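Local coordinates for protein myroilysin (Myroides profundi, PDB 5CZW) that probably cleaves proteins as a zinc-dependent endopeptidase of the astacin (M12A) family of metzincins, kept latent by a propeptide through a cysteine-switch mechanism, at residues A[87-92]-A[115-120]; A[101-106]-A[139-144]; A[156-161]-A[182-187]. The protein carries 1 engineered substitution. All coordinates share one frame; numbering follows the deposited sequence.

Contacts 1 and 2 interlock along the chain, since their segments alternate: 87-92, 101-106, 115-120, 139-144. Their centres are about 11 Å apart, and they touch where T116 O meets Y102 N at 3.1 Å, a probable hydrogen bond. Together they lay the strands 89-92, 117-118 and 100-101 of the mixed sheet against the zinc-binding helix 128-143. Contact 3 (156-161 with 182-187) follows later in the chain, and contacts 1 and 3 lie on opposite sides of the chain's centre. The centre of contact 3 is about 26 Å from that of contact 1 and about 23 Å from that of contact 2. Contact 2 supplies a zinc ligand, while contact 3 reaches toward the metal through Y187.

Contact 1: A[87-92]-A[115-120]; sequences PQIRVT and ETMNFG
T116 CG2 lies over one face of the R90 guanidinium, toward its rim, 3.6 Å from NH2. At the edge of that group, and in its plane, P87 O accepts from NH1 at 2.9 Å. The second flat group, the F119 ring, takes V91 CG1 against its edge, 3.6 Å from CD2.

T116 OG1 stands between the backbone N and the carbonyl carbon (chi1 75°), from where it accepts R90 N at 2.9 Å in a fairly straight bond (163° at the hydrogen). R90 O in turn holds two amides: T116 N at 2.7 Å, in the carbonyl plane on a lone pair, and M117 N at 3.0 Å, tilted 30° from that plane. Beyond this fork the strands pair in parallel register, V91 with M117 and T92 with N118, and T92 N reaches M117 O at 2.9 Å.

On one side of the sheet, V91 and M117 run alongside each other in the same sense, CG2 of the valine beside SD; on the other, T92 OG1 donates to N118 OD1 at 2.7 Å, an atom that also receives T94 N.

The pair belongs to the parallel part of the mixed five-stranded sheet of the astacin-type domain, with strand 48-54 beyond 89-92 and antiparallel strand 100-101 beyond 117-118. M117 rests on A142 of the zinc-binding helix 128-143, where F119 touches T134 and E138.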
ATOM      1  N   PRO A  87     -11.080   9.757 -11.361  1.00 12.15           N
ATOM      2  CA  PRO A  87     -10.050  10.256 -10.505  1.00 11.84           C
ATOM      3  C   PRO A  87      -8.740   9.567 -10.882  1.00 10.88           C
ATOM      4  O   PRO A  87      -8.724   8.423 -11.371  1.00 11.08           O
ATOM      5  CB  PRO A  87     -10.513   9.809  -9.121  1.00 11.26           C
ATOM      6  CG  PRO A  87     -11.974   9.581  -9.263  1.00 12.24           C
ATOM      7  CD  PRO A  87     -12.126   9.029 -10.629  1.00 12.73           C
ATOM      8  N   GLN A  88      -7.643  10.225 -10.594  1.00 11.02           N
ATOM      9  CA  GLN A  88      -6.339   9.683 -10.934  1.00 11.17           C
ATOM     10  C   GLN A  88      -5.914   8.529 -10.031  1.00 10.46           C
ATOM     11  O   GLN A  88      -5.314   7.533 -10.478  1.00 10.69           O
ATOM     12  CB  GLN A  88      -5.286  10.775 -10.894  1.00 11.43           C
ATOM     13  CG  GLN A  88      -5.361  11.758 -12.031  1.00 11.98           C
ATOM     14  CD  GLN A  88      -4.595  13.027 -11.844  1.00 14.71           C
ATOM     15  OE1 GLN A  88      -4.693  13.682 -10.830  1.00 15.65           O
ATOM     16  NE2 GLN A  88      -3.807  13.357 -12.839  1.00 16.07           N
ATOM     17  N   ILE A  89      -6.269   8.678  -8.740  1.00  8.88           N
ATOM     18  CA  ILE A  89      -6.105   7.621  -7.708  1.00  9.00           C
ATOM     19  C   ILE A  89      -7.491   7.195  -7.367  1.00  8.38           C
ATOM     20  O   ILE A  89      -8.370   7.987  -7.065  1.00  9.04           O
ATOM     21  CB  ILE A  89      -5.354   8.130  -6.485  1.00  8.69           C
ATOM     22  CG1 ILE A  89      -3.899   8.450  -6.919  1.00  9.65           C
ATOM     23  CG2 ILE A  89      -5.370   7.098  -5.342  1.00  8.91           C
ATOM     24  CD1 ILE A  89      -3.111   9.166  -5.873  1.00  9.63           C
ATOM     25  N   ARG A  90      -7.682   5.873  -7.447  1.00  7.41           N
ATOM     26  CA  ARG A  90      -9.023   5.250  -7.240  1.00  8.42           C
ATOM     27  C   ARG A  90      -8.918   4.179  -6.140  1.00  8.15           C
ATOM     28  O   ARG A  90      -8.207   3.175  -6.283  1.00  8.54           O
ATOM     29  CB  ARG A  90      -9.629   4.660  -8.508  1.00  8.86           C
ATOM     30  CG  ARG A  90      -9.764   5.748  -9.599  1.00  9.34           C
ATOM     31  CD  ARG A  90     -10.317   5.208 -10.929  1.00  9.25           C
ATOM     32  NE  ARG A  90      -9.422   4.291 -11.554  1.00  9.29           N
ATOM     33  CZ  ARG A  90      -8.415   4.614 -12.322  1.00  9.53           C
ATOM     34  NH1 ARG A  90      -8.132   5.842 -12.512  1.00  9.50           N
ATOM     35  NH2 ARG A  90      -7.629   3.662 -12.846  1.00 10.10           N
ATOM     36  N   VAL A  91      -9.476   4.527  -4.994  1.00  7.86           N
ATOM     37  CA  VAL A  91      -9.293   3.765  -3.738  1.00  7.81           C
ATOM     38  C   VAL A  91     -10.555   2.895  -3.412  1.00  7.83           C
ATOM     39  O   VAL A  91     -11.728   3.385  -3.345  1.00  8.05           O
ATOM     40  CB  VAL A  91      -9.155   4.736  -2.546  1.00  8.66           C
ATOM     41  CG1 VAL A  91      -8.940   3.878  -1.286  1.00  9.53           C
ATOM     42  CG2 VAL A  91      -8.074   5.755  -2.808  1.00  8.74           C
ATOM     43  N   THR A  92     -10.328   1.607  -3.317  1.00  8.03           N
ATOM     44  CA  THR A  92     -11.337   0.698  -2.789  1.00  9.55           C
ATOM     45  C   THR A  92     -11.053   0.205  -1.397  1.00  9.42           C
ATOM     46  O   THR A  92      -9.953   0.390  -0.895  1.00  8.94           O
ATOM     47  CB  THR A  92     -11.517  -0.479  -3.739  1.00  9.81           C
ATOM     48  OG1 THR A  92     -10.261  -1.043  -4.020  1.00  9.35           O
ATOM     49  CG2 THR A  92     -12.217  -0.009  -5.070  1.00 11.01           C
ATOM     50  N   GLU A 115      -9.326  -0.306  -9.672  1.00 10.19           N
ATOM     51  CA  GLU A 115      -8.751   0.525  -8.641  1.00  9.74           C
ATOM     52  C   GLU A 115      -7.281   0.689  -8.748  1.00  9.27           C
ATOM     53  O   GLU A 115      -6.558  -0.138  -9.352  1.00 10.73           O
ATOM     54  CB  GLU A 115      -9.066  -0.097  -7.280  1.00 10.59           C
ATOM     55  CG  GLU A 115      -8.208  -1.296  -6.873  1.00 11.01           C
ATOM     56  CD  GLU A 115      -8.602  -2.620  -7.468  1.00 15.23           C
ATOM     57  OE1 GLU A 115      -9.363  -2.630  -8.480  1.00 13.29           O
ATOM     58  OE2 GLU A 115      -8.136  -3.642  -6.938  1.00 18.97           O
ATOM     59  N   THR A 116      -6.763   1.804  -8.171  1.00  8.45           N
ATOM     60  CA  THR A 116      -5.334   2.010  -8.130  1.00  8.08           C
ATOM     61  C   THR A 116      -4.731   1.793  -6.686  1.00  7.74           C
ATOM     62  O   THR A 116      -3.493   1.774  -6.517  1.00  8.57           O
ATOM     63  CB  THR A 116      -4.872   3.392  -8.604  1.00  8.61           C
ATOM     64  OG1 THR A 116      -5.174   4.364  -7.573  1.00  8.49           O
ATOM     65  CG2 THR A 116      -5.504   3.706  -9.926  1.00  8.48           C
ATOM     66  N   MET A 117      -5.640   1.705  -5.710  1.00  6.95           N
ATOM     67  CA  MET A 117      -5.266   1.536  -4.303  1.00  7.22           C
ATOM     68  C   MET A 117      -6.391   0.748  -3.605  1.00  7.84           C
ATOM     69  O   MET A 117      -7.577   0.914  -3.941  1.00  6.81           O
ATOM     70  CB  MET A 117      -5.173   2.913  -3.654  1.00  7.80           C
ATOM     71  CG  MET A 117      -4.714   2.898  -2.189  1.00  8.10           C
ATOM     72  SD  MET A 117      -4.534   4.554  -1.453  1.00  9.31           S
ATOM     73  CE  MET A 117      -3.259   5.302  -2.457  1.00  8.71           C
ATOM     74  N   ASN A 118      -6.058  -0.063  -2.591  1.00  7.23           N
ATOM     75  CA  ASN A 118      -7.081  -0.782  -1.801  1.00  7.39           C
ATOM     76  C   ASN A 118      -6.620  -0.757  -0.326  1.00  7.41           C
ATOM     77  O   ASN A 118      -5.482  -0.905  -0.026  1.00  7.59           O
ATOM     78  CB  ASN A 118      -7.212  -2.205  -2.244  1.00  8.07           C
ATOM     79  CG  ASN A 118      -8.393  -2.917  -1.619  1.00  7.74           C
ATOM     80  OD1 ASN A 118      -9.548  -2.513  -1.867  1.00  7.99           O
ATOM     81  ND2 ASN A 118      -8.153  -3.877  -0.705  1.00  9.32           N
ATOM     82  N   PHE A 119      -7.612  -0.607   0.548  1.00  7.89           N
ATOM     83  CA  PHE A 119      -7.425  -0.807   1.973  1.00  7.95           C
ATOM     84  C   PHE A 119      -8.258  -2.047   2.333  1.00  7.57           C
ATOM     85  O   PHE A 119      -9.475  -2.039   2.209  1.00  9.02           O
ATOM     86  CB  PHE A 119      -7.929   0.413   2.661  1.00  7.64           C
ATOM     87  CG  PHE A 119      -7.009   1.577   2.503  1.00  7.83           C
ATOM     88  CD1 PHE A 119      -5.732   1.522   3.024  1.00  8.61           C
ATOM     89  CD2 PHE A 119      -7.359   2.619   1.717  1.00  8.02           C
ATOM     90  CE1 PHE A 119      -4.890   2.613   2.819  1.00  8.10           C
ATOM     91  CE2 PHE A 119      -6.553   3.710   1.485  1.00  8.48           C
ATOM     92  CZ  PHE A 119      -5.292   3.704   2.036  1.00  7.61           C
ATOM     93  N   GLY A 120      -7.540  -3.056   2.765  1.00  8.39           N
ATOM     94  CA  GLY A 120      -8.167  -4.355   2.967  1.00  8.08           C
ATOM     95  C   GLY A 120      -8.720  -4.695   4.328  1.00  9.94           C
ATOM     96  O   GLY A 120      -9.249  -5.816   4.459  1.00 12.15           O
TER

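Contact 2: A[101-106]-A[139-144]; sequences SYLGTQ and FGHALG. With ZN (zinc ion), chain B.
L103 and H141 cross obliquely, the leucine bringing its CD2 branch to 3.8 Å from ND1 of the imidazole. H141 belongs to the zinc helix of a metzincin: H137, H141, G144 and H147 fit the extended HExxHxxGxxH signature, and C23 of the propeptide segment is the fourth ligand of the metal, as in a cysteine switch. CB of H141 points toward 101-106, with CG anti to the carbonyl carbon (chi1 -69°), and the ring runs on to the metal. ND1 donates to M145 O, just past the segment, which together with the zinc bond at the far side of the ring fixes its rotation.

On the sheet side, S101 CB faces H141 CB at 3.9 Å and OG lies 3.8 Å from A142 CB. OG also donates to Y102 O at 2.8 Å, in the carbonyl plane on a lone pair. An alanine here would keep CB against H141 but would probably leave Y102 O without this donor and open a small gap beside A142 CB.

The backbones join where the helix stops. G144 closes a Schellman motif with positive phi (112°), and G104, whose phi is also positive, passes with its CA 3.9 Å from G144 CA. A CB on G104 would come tight against that same atom, which is consistent with glycine here. H141 O serves both segments, accepting G144 N from its own helix end and, in the carbonyl plane, G104 N at 2.9 Å. At the metal, H141 NE2 binds the zinc ion at 2.1 Å.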
ATOM      1  N   SER A 101      -1.016  -0.182  -3.278  1.00  7.57           N
ATOM      2  CA  SER A 101      -1.144   0.921  -4.275  1.00  7.77           C
ATOM      3  C   SER A 101      -0.103   0.704  -5.361  1.00  8.06           C
ATOM      4  O   SER A 101       1.040   0.295  -5.091  1.00  8.54           O
ATOM      5  CB  SER A 101      -0.887   2.294  -3.646  1.00  7.46           C
ATOM      6  OG  SER A 101      -0.982   3.343  -4.582  1.00  8.48           O
ATOM      7  N   TYR A 102      -0.490   1.029  -6.586  1.00  7.82           N
ATOM      8  CA  TYR A 102       0.505   1.186  -7.620  1.00  8.85           C
ATOM      9  C   TYR A 102       1.441   2.291  -7.257  1.00  9.17           C
ATOM     10  O   TYR A 102       1.126   3.187  -6.480  1.00  8.25           O
ATOM     11  CB  TYR A 102      -0.153   1.348  -9.015  1.00  9.19           C
ATOM     12  CG  TYR A 102      -0.993   0.162  -9.384  1.00  9.80           C
ATOM     13  CD1 TYR A 102      -0.382  -1.016  -9.878  1.00 10.02           C
ATOM     14  CD2 TYR A 102      -2.386   0.140  -9.192  1.00  9.42           C
ATOM     15  CE1 TYR A 102      -1.124  -2.117 -10.142  1.00 10.74           C
ATOM     16  CE2 TYR A 102      -3.121  -0.999  -9.418  1.00 10.27           C
ATOM     17  CZ  TYR A 102      -2.490  -2.101  -9.973  1.00 12.06           C
ATOM     18  OH  TYR A 102      -3.201  -3.237 -10.255  1.00 15.15           O
ATOM     19  N   LEU A 103       2.627   2.270  -7.831  1.00  8.91           N
ATOM     20  CA  LEU A 103       3.616   3.261  -7.515  1.00  9.71           C
ATOM     21  C   LEU A 103       3.583   4.553  -8.313  1.00  9.77           C
ATOM     22  O   LEU A 103       3.813   4.544  -9.471  1.00  8.40           O
ATOM     23  CB  LEU A 103       4.997   2.691  -7.732  1.00 11.17           C
ATOM     24  CG  LEU A 103       5.330   1.492  -6.878  1.00 12.46           C
ATOM     25  CD1 LEU A 103       6.756   1.035  -7.100  1.00 14.40           C
ATOM     26  CD2 LEU A 103       5.177   1.814  -5.405  1.00 13.63           C
ATOM     27  N   GLY A 104       3.344   5.651  -7.624  1.00  9.78           N
ATOM     28  CA  GLY A 104       3.458   6.926  -8.292  1.00  9.49           C
ATOM     29  C   GLY A 104       2.530   7.047  -9.506  1.00  9.59           C
ATOM     30  O   GLY A 104       1.390   6.595  -9.490  1.00 11.10           O
ATOM     31  N   THR A 105       3.088   7.638 -10.575  1.00 10.08           N
ATOM     32  CA  THR A 105       2.348   7.815 -11.778  1.00  9.88           C
ATOM     33  C   THR A 105       1.948   6.491 -12.482  1.00  9.35           C
ATOM     34  O   THR A 105       1.159   6.579 -13.441  1.00  9.42           O
ATOM     35  CB  THR A 105       3.100   8.707 -12.765  1.00 10.39           C
ATOM     36  OG1 THR A 105       4.346   8.115 -13.039  1.00 11.51           O
ATOM     37  CG2 THR A 105       3.244  10.091 -12.338  1.00 11.00           C
ATOM     38  N   GLN A 106       2.318   5.334 -11.931  1.00 10.45           N
ATOM     39  CA  GLN A 106       1.810   4.075 -12.486  1.00 11.10           C
ATOM     40  C   GLN A 106       0.267   4.025 -12.375  1.00 10.19           C
ATOM     41  O   GLN A 106      -0.333   3.362 -13.093  1.00 10.82           O
ATOM     42  CB  GLN A 106       2.480   2.814 -11.911  1.00 14.14           C
ATOM     43  CG  GLN A 106       3.895   2.658 -12.402  1.00 17.41           C
ATOM     44  CD  GLN A 106       4.446   1.267 -12.394  1.00 27.06           C
ATOM     45  OE1 GLN A 106       4.600   0.605 -13.444  1.00 39.01           O
ATOM     46  NE2 GLN A 106       4.808   0.832 -11.255  1.00 27.69           N
ATOM     47  N   PHE A 139      -0.358   5.872   0.701  1.00  8.54           N
ATOM     48  CA  PHE A 139      -0.136   7.127  -0.033  1.00  8.33           C
ATOM     49  C   PHE A 139       1.312   7.439  -0.340  1.00  8.30           C
ATOM     50  O   PHE A 139       1.641   8.109  -1.364  1.00  9.95           O
ATOM     51  CB  PHE A 139      -0.958   8.280   0.592  1.00  8.40           C
ATOM     52  CG  PHE A 139      -2.393   8.297   0.103  1.00  8.44           C
ATOM     53  CD1 PHE A 139      -3.359   7.516   0.788  1.00  8.55           C
ATOM     54  CD2 PHE A 139      -2.827   8.945  -1.025  1.00  8.74           C
ATOM     55  CE1 PHE A 139      -4.705   7.444   0.328  1.00  8.45           C
ATOM     56  CE2 PHE A 139      -4.183   8.915  -1.429  1.00  8.83           C
ATOM     57  CZ  PHE A 139      -5.100   8.142  -0.741  1.00  8.89           C
ATOM     58  N   GLY A 140       2.228   6.874   0.467  1.00  8.48           N
ATOM     59  CA  GLY A 140       3.664   6.934   0.171  1.00  7.79           C
ATOM     60  C   GLY A 140       3.942   6.208  -1.119  1.00  7.20           C
ATOM     61  O   GLY A 140       4.607   6.732  -2.011  1.00  8.78           O
ATOM     62  N   HIS A 141       3.441   4.986  -1.292  1.00  6.10           N
ATOM     63  CA  HIS A 141       3.557   4.345  -2.560  1.00  5.75           C
ATOM     64  C   HIS A 141       2.877   5.156  -3.614  1.00  6.29           C
ATOM     65  O   HIS A 141       3.461   5.239  -4.746  1.00  6.29           O
ATOM     66  CB  HIS A 141       2.817   3.008  -2.489  1.00  5.48           C
ATOM     67  CG  HIS A 141       3.433   1.954  -1.632  1.00  5.91           C
ATOM     68  ND1 HIS A 141       4.748   1.603  -1.663  1.00  7.11           N
ATOM     69  CD2 HIS A 141       2.867   1.115  -0.769  1.00  6.74           C
ATOM     70  CE1 HIS A 141       5.001   0.664  -0.788  1.00  7.57           C
ATOM     71  NE2 HIS A 141       3.849   0.319  -0.336  1.00  5.82           N
ATOM     72  N   ALA A 142       1.717   5.780  -3.352  1.00  6.39           N
ATOM     73  CA  ALA A 142       1.036   6.600  -4.396  1.00  7.63           C
ATOM     74  C   ALA A 142       1.880   7.806  -4.912  1.00  9.10           C
ATOM     75  O   ALA A 142       1.727   8.261  -6.069  1.00  9.04           O
ATOM     76  CB  ALA A 142      -0.357   7.051  -3.974  1.00  8.41           C
ATOM     77  N   LEU A 143       2.811   8.269  -4.051  1.00  7.98           N
ATOM     78  CA  LEU A 143       3.788   9.291  -4.407  1.00  9.26           C
ATOM     79  C   LEU A 143       5.070   8.817  -5.022  1.00  9.30           C
ATOM     80  O   LEU A 143       5.870   9.616  -5.486  1.00 10.36           O
ATOM     81  CB  LEU A 143       4.074  10.157  -3.203  1.00 10.35           C
ATOM     82  CG  LEU A 143       2.930  10.909  -2.576  1.00 10.35           C
ATOM     83  CD1 LEU A 143       3.272  11.488  -1.205  1.00 12.23           C
ATOM     84  CD2 LEU A 143       2.540  12.047  -3.543  1.00 12.63           C
ATOM     85  N   GLY A 144       5.237   7.515  -5.004  1.00  9.06           N
ATOM     86  CA  GLY A 144       6.331   6.834  -5.622  1.00  9.46           C
ATOM     87  C   GLY A 144       7.335   6.160  -4.735  1.00 10.61           C
ATOM     88  O   GLY A 144       8.358   5.611  -5.229  1.00 13.18           O
TER
HETATM   89 ZN    ZN B 301       3.693  -1.140   1.188  1.00 16.66          ZN

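Contact 3: A[156-161]-A[182-187]; sequences IPWDKN and NLFATY
The backbones of I156 and Y187 and of W158 and F184 stay well apart, CA to CA 8.6 Å and 8.8 Å, and no direct hydrogen bond joins the two segments, so side chains and one water bridge the gap. The side chains of W158 and F184 come from opposing directions and pass alongside one another. The phenylalanine turns its edge to the indole: CE1 sits over one face, toward the rim, 3.4 Å from W158 CG. The centroid of the five-membered ring is 4.6 Å from that of F184, and the planes stand at 54°, an edge-to-face pair. I156 CG2 lies over the centre of the opposite face, 3.6 Å above it, so the indole is gripped from both sides.

K160 takes a face of F184. A bend at chi3 (96°) sets CE over the phenyl ring in a CH-pi contact, and NZ follows in a cation-pi arrangement, 4.4 Å from the ring centroid and 26° off its normal. The lysine lies in the first turn of helix 160-167, where D159 is the N-cap and bonds K162 N through OD1. This helix and helix 178-184 belong to the part of the astacin fold that follows the zinc helix, and V163, one turn into the former, packs against W158, L183 and F184, so joining the two.

A water in the indole plane accepts from W158 NE1 at 3.0 Å and donates to F184 O, and more weakly to Y187 O. I156 CD1 approaches that last carbonyl directly, 3.3 Å from Y187 O. The bond to CB of Y187 points toward 156-161, but the ring turns away, stacking on Y205, and its OH hydrogen-bonds D25 OD2 and ND1 of the zinc ligand H147.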
ATOM      1  N   ILE A 156      14.254 -14.653   6.718  1.00 20.07           N
ATOM      2  CA  ILE A 156      12.870 -14.623   7.122  1.00 20.19           C
ATOM      3  C   ILE A 156      12.266 -16.011   7.163  1.00 20.19           C
ATOM      4  O   ILE A 156      12.289 -16.712   6.167  1.00 19.79           O
ATOM      5  CB  ILE A 156      12.050 -13.723   6.172  1.00 19.02           C
ATOM      6  CG1 ILE A 156      12.656 -12.299   6.132  1.00 20.08           C
ATOM      7  CG2 ILE A 156      10.579 -13.717   6.616  1.00 18.03           C
ATOM      8  CD1 ILE A 156      12.270 -11.450   4.936  1.00 22.39           C
ATOM      9  N   PRO A 157      11.677 -16.324   8.348  1.00 21.36           N
ATOM     10  CA  PRO A 157      11.084 -17.650   8.398  1.00 22.68           C
ATOM     11  C   PRO A 157       9.693 -17.800   7.778  1.00 20.59           C
ATOM     12  O   PRO A 157       8.771 -18.031   8.450  1.00 25.03           O
ATOM     13  CB  PRO A 157      11.054 -17.960   9.898  1.00 23.21           C
ATOM     14  CG  PRO A 157      10.708 -16.698  10.478  1.00 23.04           C
ATOM     15  CD  PRO A 157      11.546 -15.700   9.740  1.00 22.10           C
ATOM     16  N   TRP A 158       9.606 -17.689   6.483  1.00 19.97           N
ATOM     17  CA  TRP A 158       8.360 -17.855   5.785  1.00 19.14           C
ATOM     18  C   TRP A 158       7.760 -19.223   5.930  1.00 23.75           C
ATOM     19  O   TRP A 158       8.472 -20.282   5.851  1.00 24.31           O
ATOM     20  CB  TRP A 158       8.527 -17.615   4.283  1.00 18.99           C
ATOM     21  CG  TRP A 158       9.068 -16.299   3.832  1.00 19.06           C
ATOM     22  CD1 TRP A 158      10.305 -16.074   3.373  1.00 18.38           C
ATOM     23  CD2 TRP A 158       8.396 -15.022   3.811  1.00 18.95           C
ATOM     24  NE1 TRP A 158      10.451 -14.758   3.039  1.00 18.35           N
ATOM     25  CE2 TRP A 158       9.307 -14.082   3.321  1.00 18.52           C
ATOM     26  CE3 TRP A 158       7.106 -14.590   4.132  1.00 19.63           C
ATOM     27  CZ2 TRP A 158       8.970 -12.740   3.125  1.00 19.06           C
ATOM     28  CZ3 TRP A 158       6.774 -13.236   3.937  1.00 19.07           C
ATOM     29  CH2 TRP A 158       7.719 -12.345   3.444  1.00 19.73           C
ATOM     30  N   ASP A 159       6.441 -19.244   6.063  1.00 21.24           N
ATOM     31  CA  ASP A 159       5.712 -20.510   5.939  1.00 24.74           C
ATOM     32  C   ASP A 159       5.336 -20.561   4.494  1.00 25.55           C
ATOM     33  O   ASP A 159       4.368 -19.927   4.076  1.00 24.79           O
ATOM     34  CB  ASP A 159       4.517 -20.505   6.846  1.00 28.01           C
ATOM     35  CG  ASP A 159       3.671 -21.768   6.712  1.00 30.73           C
ATOM     36  OD1 ASP A 159       3.645 -22.366   5.606  1.00 31.45           O
ATOM     37  OD2 ASP A 159       2.986 -22.105   7.712  1.00 38.83           O
ATOM     38  N   LYS A 160       6.133 -21.254   3.692  1.00 27.61           N
ATOM     39  CA  LYS A 160       6.040 -21.053   2.232  1.00 30.75           C
ATOM     40  C   LYS A 160       4.655 -21.476   1.670  1.00 29.69           C
ATOM     41  O   LYS A 160       4.048 -20.772   0.845  1.00 27.52           O
ATOM     42  CB  LYS A 160       7.220 -21.726   1.509  1.00 33.35           C
ATOM     43  CG  LYS A 160       8.578 -21.282   2.050  1.00 37.59           C
ATOM     44  CD  LYS A 160       9.753 -21.609   1.127  1.00 39.76           C
ATOM     45  CE  LYS A 160      10.130 -20.433   0.246  1.00 41.61           C
ATOM     46  NZ  LYS A 160      11.577 -20.441  -0.127  1.00 42.88           N
ATOM     47  N   ASN A 161       4.157 -22.592   2.170  1.00 30.12           N
ATOM     48  CA  ASN A 161       2.789 -23.053   1.918  1.00 32.83           C
ATOM     49  C   ASN A 161       1.773 -21.924   2.105  1.00 31.33           C
ATOM     50  O   ASN A 161       0.874 -21.725   1.259  1.00 29.23           O
ATOM     51  CB  ASN A 161       2.444 -24.229   2.865  1.00 37.09           C
ATOM     52  CG  ASN A 161       0.948 -24.476   2.992  1.00 40.31           C
ATOM     53  OD1 ASN A 161       0.357 -25.161   2.160  1.00 46.69           O
ATOM     54  ND2 ASN A 161       0.329 -23.934   4.050  1.00 42.62           N
ATOM     55  N   ASN A 182       8.858 -12.735  -7.285  1.00 23.11           N
ATOM     56  CA  ASN A 182       8.389 -11.371  -6.950  1.00 24.92           C
ATOM     57  C   ASN A 182       8.405 -11.055  -5.448  1.00 21.57           C
ATOM     58  O   ASN A 182       8.527  -9.847  -5.029  1.00 21.28           O
ATOM     59  CB  ASN A 182       6.974 -11.131  -7.542  1.00 26.25           C
ATOM     60  CG  ASN A 182       6.928 -11.264  -9.072  1.00 28.91           C
ATOM     61  OD1 ASN A 182       7.907 -11.081  -9.770  1.00 32.02           O
ATOM     62  ND2 ASN A 182       5.775 -11.640  -9.574  1.00 31.01           N
ATOM     63  N   LEU A 183       8.354 -12.087  -4.622  1.00 18.78           N
ATOM     64  CA  LEU A 183       8.293 -11.917  -3.178  1.00 17.46           C
ATOM     65  C   LEU A 183       9.579 -12.379  -2.461  1.00 18.77           C
ATOM     66  O   LEU A 183      10.322 -11.542  -1.897  1.00 18.62           O
ATOM     67  CB  LEU A 183       7.037 -12.530  -2.617  1.00 15.32           C
ATOM     68  CG  LEU A 183       6.853 -12.271  -1.137  1.00 18.49           C
ATOM     69  CD1 LEU A 183       6.286 -10.861  -0.938  1.00 18.20           C
ATOM     70  CD2 LEU A 183       5.979 -13.249  -0.479  1.00 17.24           C
ATOM     71  N   PHE A 184       9.858 -13.691  -2.486  1.00 19.63           N
ATOM     72  CA  PHE A 184      11.018 -14.219  -1.775  1.00 20.80           C
ATOM     73  C   PHE A 184      12.320 -13.597  -2.283  1.00 21.55           C
ATOM     74  O   PHE A 184      13.132 -13.126  -1.477  1.00 24.77           O
ATOM     75  CB  PHE A 184      11.057 -15.755  -1.802  1.00 20.98           C
ATOM     76  CG  PHE A 184       9.859 -16.438  -1.172  1.00 20.30           C
ATOM     77  CD1 PHE A 184       9.251 -15.979  -0.005  1.00 18.68           C
ATOM     78  CD2 PHE A 184       9.297 -17.577  -1.792  1.00 21.39           C
ATOM     79  CE1 PHE A 184       8.147 -16.687   0.532  1.00 22.35           C
ATOM     80  CE2 PHE A 184       8.189 -18.237  -1.256  1.00 22.57           C
ATOM     81  CZ  PHE A 184       7.624 -17.798  -0.102  1.00 22.09           C
ATOM     82  N   ALA A 185      12.456 -13.485  -3.595  1.00 21.70           N
ATOM     83  CA  ALA A 185      13.681 -12.933  -4.193  1.00 23.54           C
ATOM     84  C   ALA A 185      13.824 -11.475  -3.769  1.00 21.85           C
ATOM     85  O   ALA A 185      14.875 -11.064  -3.256  1.00 23.10           O
ATOM     86  CB  ALA A 185      13.571 -13.026  -5.689  1.00 22.83           C
ATOM     87  N   THR A 186      12.772 -10.671  -4.042  1.00 20.30           N
ATOM     88  CA  THR A 186      12.794  -9.253  -3.689  1.00 20.12           C
ATOM     89  C   THR A 186      13.138  -8.995  -2.198  1.00 18.91           C
ATOM     90  O   THR A 186      13.984  -8.130  -1.870  1.00 18.44           O
ATOM     91  CB  THR A 186      11.396  -8.657  -3.992  1.00 22.11           C
ATOM     92  OG1 THR A 186      11.120  -8.831  -5.385  1.00 26.17           O
ATOM     93  CG2 THR A 186      11.306  -7.210  -3.569  1.00 20.55           C
ATOM     94  N   TYR A 187      12.490  -9.757  -1.312  1.00 17.87           N
ATOM     95  CA  TYR A 187      12.661  -9.537   0.152  1.00 15.60           C
ATOM     96  C   TYR A 187      13.689 -10.503   0.812  1.00 18.74           C
ATOM     97  O   TYR A 187      13.561 -10.823   1.993  1.00 22.03           O
ATOM     98  CB  TYR A 187      11.324  -9.549   0.863  1.00 16.11           C
ATOM     99  CG  TYR A 187      10.494  -8.440   0.302  1.00 14.61           C
ATOM    100  CD1 TYR A 187      10.818  -7.141   0.564  1.00 15.45           C
ATOM    101  CD2 TYR A 187       9.412  -8.694  -0.486  1.00 16.44           C
ATOM    102  CE1 TYR A 187      10.119  -6.057   0.013  1.00 16.69           C
ATOM    103  CE2 TYR A 187       8.678  -7.621  -1.015  1.00 14.84           C
ATOM    104  CZ  TYR A 187       8.992  -6.340  -0.706  1.00 15.19           C
ATOM    105  OH  TYR A 187       8.312  -5.296  -1.354  1.00 16.74           O
TER
HETATM  106  O   HOH W   1      12.905 -13.984   1.429  1.00 29.17           O